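Side-chain contacts in lactaldehyde dehydrogenase (Methanocaldococcus jannaschii, PDB 3PQA), which oxidises lactaldehyde to lactate with NAD as cofactor, a step in the biosynthesis of coenzyme F420: residues N297-L302 with P353-V358; K328-A333 with A349-T354. One frame throughout, in Å; residues are numbered along the deposited sequence.

In the fold
Following the chain from its N terminus, of the elements joined here helix 288-300 comes first, then helix 320-335, then strands 339-342 and 346-347, both paired antiparallel with strand 350-357. Contact 1 joins the end of helix 288-300 to strand 350-357 and closes a loop of 50 residues. Contact 2 starts inside that loop and ends on the same strand, overlapping contact 1 at Pro353 and Thr354; it brings helix 320-335 to the strand across 15 residues that include the two short strands. The centres of the contacts are about 12 Å apart. Pro353 and Ile355 face helix 288-300, whereas Thr354 faces helix 320-335, so helices cover both faces of the strand, an α/β/α layering.

Contact 1. Residues N297-L302 with P353-V358; sequences NKAKVL and PTILEV
Ala299 and Leu302, at the C-terminal end of helix 288-300 and just beyond it, pack against Pro353, at the break in strand 350-357, and Ile355, where the strand has resumed in the mixed sheet of the catalytic domain. The contact is apolar, and no hydrogen bond crosses it. The methyl of Ala299 meets only the far end of Ile355, with CB 3.8 Å from Ile355 CD1. Ile355 reaches that far because CG1 lies anti to its own carbonyl carbon (chi1 -56°) and the chain then runs on extended to CD1 (chi2 173°). Leu302 and Pro353 make the second touch, the two side chains passing at a slant, with Leu302 CD1 3.9 Å from Pro353 CG. Between these two touches, the carbonyl Ala299 O comes to 4.3 Å from Pro353 CB.

The pattern is that of a helix covering one face of a strand in an α/β fold: Pro353 and Ile355 direct their side chains to the helix, whereas Thr354 between them turns to the other face. Leu342 of the antiparallel neighbour strand 339-342 touches both Ala299 and Ile355 and widens the apolar patch. Past the helix end, Leu302 also rests on Phe268 of helix 256-268, and Val304 packs on Pro353.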
loop_
_atom_site.group_PDB
_atom_site.type_symbol
_atom_site.label_atom_id
_atom_site.label_comp_id
_atom_site.label_asym_id
_atom_site.label_seq_id
_atom_site.Cartn_x
_atom_site.Cartn_y
_atom_site.Cartn_z
ATOM N N ASN B 297 32.164 21.212 27.264
ATOM C CA ASN B 297 33.091 20.247 27.875
ATOM C C ASN B 297 33.312 18.984 27.049
ATOM O O ASN B 297 34.432 18.487 26.970
ATOM C CB ASN B 297 32.656 19.872 29.296
ATOM C CG ASN B 297 33.003 20.937 30.306
ATOM O OD1 ASN B 297 33.670 21.921 29.979
ATOM N ND2 ASN B 297 32.550 20.754 31.543
ATOM N N LYS B 298 32.242 18.479 26.436
ATOM C CA LYS B 298 32.323 17.299 25.586
ATOM C C LYS B 298 32.969 17.646 24.246
ATOM O O LYS B 298 33.698 16.836 23.677
ATOM C CB LYS B 298 30.937 16.663 25.388
ATOM C CG LYS B 298 30.257 16.132 26.672
ATOM C CD LYS B 298 30.867 14.835 27.207
ATOM C CE LYS B 298 29.800 14.001 27.933
ATOM N NZ LYS B 298 30.137 12.539 27.985
ATOM N N ALA B 299 32.716 18.854 23.753
ATOM C CA ALA B 299 33.296 19.295 22.484
ATOM C C ALA B 299 34.802 19.547 22.595
ATOM O O ALA B 299 35.539 19.355 21.625
ATOM C CB ALA B 299 32.592 20.543 21.981
ATOM N N LYS B 300 35.228 19.996 23.776
ATOM C CA LYS B 300 36.645 20.229 24.117
ATOM C C LYS B 300 37.582 19.051 23.916
ATOM O O LYS B 300 38.757 19.236 23.598
ATOM C CB LYS B 300 36.765 20.621 25.593
ATOM C CG LYS B 300 36.654 22.072 25.864
ATOM C CD LYS B 300 37.006 22.337 27.323
ATOM C CE LYS B 300 36.823 23.801 27.668
ATOM N NZ LYS B 300 37.002 24.021 29.128
ATOM N N VAL B 301 37.073 17.848 24.153
ATOM C CA VAL B 301 37.912 16.657 24.188
ATOM C C VAL B 301 37.930 15.905 22.853
ATOM O O VAL B 301 38.544 14.851 22.747
ATOM C CB VAL B 301 37.532 15.714 25.371
ATOM C CG1 VAL B 301 37.660 16.453 26.703
ATOM C CG2 VAL B 301 36.131 15.140 25.194
ATOM N N LEU B 302 37.259 16.460 21.841
ATOM C CA LEU B 302 37.287 15.870 20.499
ATOM C C LEU B 302 38.692 15.928 19.906
ATOM O O LEU B 302 39.417 16.904 20.096
ATOM C CB LEU B 302 36.280 16.552 19.568
ATOM C CG LEU B 302 34.784 16.484 19.911
ATOM C CD1 LEU B 302 34.006 17.432 18.992
ATOM C CD2 LEU B 302 34.219 15.057 19.823
ATOM N N PRO B 353 36.284 22.666 16.403
ATOM C CA PRO B 353 34.946 22.781 16.987
ATOM C C PRO B 353 34.743 24.165 17.619
ATOM O O PRO B 353 35.534 24.593 18.475
ATOM C CB PRO B 353 34.934 21.657 18.021
ATOM C CG PRO B 353 35.733 20.578 17.343
ATOM C CD PRO B 353 36.859 21.329 16.642
ATOM N N THR B 354 33.709 24.856 17.151
ATOM C CA THR B 354 33.454 26.256 17.497
ATOM C C THR B 354 32.014 26.400 18.002
ATOM O O THR B 354 31.069 25.906 17.383
ATOM C CB THR B 354 33.737 27.171 16.281
ATOM O OG1 THR B 354 35.136 27.114 15.972
ATOM C CG2 THR B 354 33.344 28.618 16.553
ATOM N N ILE B 355 31.861 27.053 19.149
ATOM C CA ILE B 355 30.566 27.187 19.787
ATOM C C ILE B 355 30.417 28.636 20.232
ATOM O O ILE B 355 31.337 29.200 20.820
ATOM C CB ILE B 355 30.458 26.254 21.008
ATOM C CG1 ILE B 355 30.722 24.798 20.597
ATOM C CG2 ILE B 355 29.094 26.404 21.709
ATOM C CD1 ILE B 355 30.810 23.842 21.762
ATOM N N LEU B 356 29.271 29.234 19.920
ATOM C CA LEU B 356 28.977 30.592 20.344
ATOM C C LEU B 356 27.588 30.654 20.944
ATOM O O LEU B 356 26.685 29.934 20.507
ATOM C CB LEU B 356 29.026 31.559 19.159
ATOM C CG LEU B 356 30.337 31.783 18.405
ATOM C CD1 LEU B 356 30.494 30.759 17.292
ATOM C CD2 LEU B 356 30.357 33.180 17.824
ATOM N N GLU B 357 27.406 31.511 21.944
ATOM C CA GLU B 357 26.060 31.856 22.359
ATOM C C GLU B 357 25.670 33.116 21.608
ATOM O O GLU B 357 26.433 34.084 21.582
ATOM C CB GLU B 357 25.922 32.066 23.871
ATOM C CG GLU B 357 24.523 32.582 24.210
ATOM C CD GLU B 357 24.141 32.508 25.678
ATOM O OE1 GLU B 357 24.945 32.042 26.506
ATOM O OE2 GLU B 357 22.996 32.906 25.982
ATOM N N VAL B 358 24.505 33.084 20.967
ATOM C CA VAL B 358 24.045 34.205 20.144
ATOM C C VAL B 358 22.562 34.498 20.382
ATOM O O VAL B 358 21.875 33.726 21.067
ATOM C CB VAL B 358 24.298 33.944 18.627
ATOM C CG1 VAL B 358 25.754 33.545 18.365
ATOM C CG2 VAL B 358 23.357 32.859 18.091
#

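Contact 2. Residues K328-A333 with A349-T354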
loop_
_atom_site.group_PDB
_atom_site.type_symbol
_atom_site.label_atom_id
_atom_site.label_comp_id
_atom_site.label_asym_id
_atom_site.label_seq_id
_atom_site.Cartn_x
_atom_site.Cartn_y
_atom_site.Cartn_z
ATOM N N LYS B 328 35.459 34.099 8.403
ATOM C CA LYS B 328 34.860 35.421 8.228
ATOM C C LYS B 328 33.449 35.503 8.794
ATOM O O LYS B 328 33.058 36.527 9.354
ATOM C CB LYS B 328 34.848 35.820 6.753
ATOM C CG LYS B 328 36.190 36.259 6.230
ATOM C CD LYS B 328 36.210 36.240 4.717
ATOM C CE LYS B 328 37.593 36.563 4.199
ATOM N NZ LYS B 328 37.739 36.138 2.788
ATOM N N VAL B 329 32.687 34.422 8.633
ATOM C CA VAL B 329 31.327 34.358 9.143
ATOM C C VAL B 329 31.352 34.342 10.671
ATOM O O VAL B 329 30.552 35.018 11.320
ATOM C CB VAL B 329 30.569 33.122 8.588
ATOM C CG1 VAL B 329 29.185 33.026 9.188
ATOM C CG2 VAL B 329 30.471 33.196 7.059
ATOM N N VAL B 330 32.274 33.584 11.248
ATOM C CA VAL B 330 32.420 33.572 12.707
ATOM C C VAL B 330 32.778 34.979 13.222
ATOM O O VAL B 330 32.159 35.475 14.159
ATOM C CB VAL B 330 33.414 32.483 13.187
ATOM C CG1 VAL B 330 33.649 32.572 14.695
ATOM C CG2 VAL B 330 32.883 31.103 12.825
ATOM N N GLU B 331 33.739 35.625 12.566
ATOM C CA GLU B 331 34.102 37.011 12.887
ATOM C C GLU B 331 32.901 37.956 12.871
ATOM O O GLU B 331 32.720 38.748 13.796
ATOM C CB GLU B 331 35.176 37.513 11.923
ATOM C CG GLU B 331 36.560 36.984 12.237
ATOM C CD GLU B 331 37.619 37.473 11.260
ATOM O OE1 GLU B 331 37.430 38.551 10.636
ATOM O OE2 GLU B 331 38.654 36.785 11.136
ATOM N N LYS B 332 32.085 37.857 11.821
ATOM C CA LYS B 332 30.837 38.616 11.718
ATOM C C LYS B 332 29.892 38.301 12.884
ATOM O O LYS B 332 29.359 39.212 13.517
ATOM C CB LYS B 332 30.163 38.349 10.364
ATOM C CG LYS B 332 28.903 39.163 10.062
ATOM C CD LYS B 332 29.237 40.590 9.611
ATOM C CE LYS B 332 27.989 41.323 9.127
ATOM N NZ LYS B 332 27.153 41.776 10.275
ATOM N N ALA B 333 29.706 37.010 13.169
ATOM C CA ALA B 333 28.846 36.572 14.267
ATOM C C ALA B 333 29.261 37.208 15.595
ATOM O O ALA B 333 28.408 37.603 16.395
ATOM C CB ALA B 333 28.861 35.051 14.377
ATOM N N ALA B 349 42.793 24.312 6.280
ATOM C CA ALA B 349 41.395 23.895 6.174
ATOM C C ALA B 349 40.870 23.196 7.439
ATOM O O ALA B 349 39.668 22.904 7.541
ATOM C CB ALA B 349 41.188 23.025 4.937
ATOM N N LEU B 350 41.762 22.927 8.391
ATOM C CA LEU B 350 41.374 22.266 9.633
ATOM C C LEU B 350 40.688 23.268 10.567
ATOM O O LEU B 350 41.329 24.152 11.149
ATOM C CB LEU B 350 42.571 21.575 10.301
ATOM C CG LEU B 350 42.284 20.611 11.459
ATOM C CD1 LEU B 350 41.423 19.422 11.003
ATOM C CD2 LEU B 350 43.577 20.106 12.097
ATOM N N PHE B 351 39.369 23.138 10.684
ATOM C CA PHE B 351 38.584 24.076 11.472
ATOM C C PHE B 351 38.163 23.437 12.783
ATOM O O PHE B 351 37.528 22.377 12.793
ATOM C CB PHE B 351 37.363 24.572 10.693
ATOM C CG PHE B 351 36.946 25.966 11.065
ATOM C CD1 PHE B 351 36.292 26.212 12.266
ATOM C CD2 PHE B 351 37.240 27.038 10.224
ATOM C CE1 PHE B 351 35.914 27.493 12.627
ATOM C CE2 PHE B 351 36.888 28.337 10.581
ATOM C CZ PHE B 351 36.214 28.566 11.787
ATOM N N TYR B 352 38.499 24.091 13.893
ATOM C CA TYR B 352 38.255 23.493 15.203
ATOM C C TYR B 352 36.804 23.656 15.651
ATOM O O TYR B 352 36.154 24.649 15.300
ATOM C CB TYR B 352 39.254 24.054 16.235
ATOM C CG TYR B 352 40.640 23.516 15.971
ATOM C CD1 TYR B 352 41.417 24.026 14.926
ATOM C CD2 TYR B 352 41.146 22.461 16.718
ATOM C CE1 TYR B 352 42.673 23.503 14.647
ATOM C CE2 TYR B 352 42.405 21.933 16.455
ATOM C CZ TYR B 352 43.159 22.454 15.411
ATOM O OH TYR B 352 44.410 21.944 15.144
ATOM N N PRO B 353 36.284 22.666 16.403
ATOM C CA PRO B 353 34.946 22.781 16.987
ATOM C C PRO B 353 34.743 24.165 17.619
ATOM O O PRO B 353 35.534 24.593 18.475
ATOM C CB PRO B 353 34.934 21.657 18.021
ATOM C CG PRO B 353 35.733 20.578 17.343
ATOM C CD PRO B 353 36.859 21.329 16.642
ATOM N N THR B 354 33.709 24.856 17.151
ATOM C CA THR B 354 33.454 26.256 17.497
ATOM C C THR B 354 32.014 26.400 18.002
ATOM O O THR B 354 31.069 25.906 17.383
ATOM C CB THR B 354 33.737 27.171 16.281
ATOM O OG1 THR B 354 35.136 27.114 15.972
ATOM C CG2 THR B 354 33.344 28.618 16.553
#
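Val330 meets both Phe351 and Thr354 with its two methyls. Val330 CG2 approaches the far end of the aromatic ring obliquely, 4.3 Å from Phe351 CZ, while the other branch, Val330 CG1, lies 4.4 Å from Thr354 CG2. The valine torsion sets this arrangement: CG1, anti to the backbone N (chi1 175°), is the methyl nearest Thr354, while CG2, beside that nitrogen, is the one that reaches Phe351. Both touches are light, and all three residues are buried.

With its hydroxyl bonded to backbone atoms of Tyr352 and Gly344, Thr354 has its methyl toward the helix. Thr354 OG1 donates to Tyr352 O at 2.8 Å; the angle at the carbonyl oxygen is 148° and the donor is tilted 32° from the carbonyl plane. The second bond is to the backbone N of Gly344, in the link between strands 339-342 and 346-347, so two bonds limit the hydroxyl's rotation and meet the polar needs of this buried side chain. One shell farther out, Val373 of strand 373-379, the parallel neighbour of strand 350-357, touches Val330, Phe351 and Thr354 alike and joins them into one apolar cluster. At the end of the helical segment, Ala333 O accepts a hydrogen bond from Asn362 ND2. The whole is characteristic of the α/β catalytic domain of aldehyde dehydrogenases, where helix 320-335 covers one face of the sheet strand 350-357 that follows it in the chain.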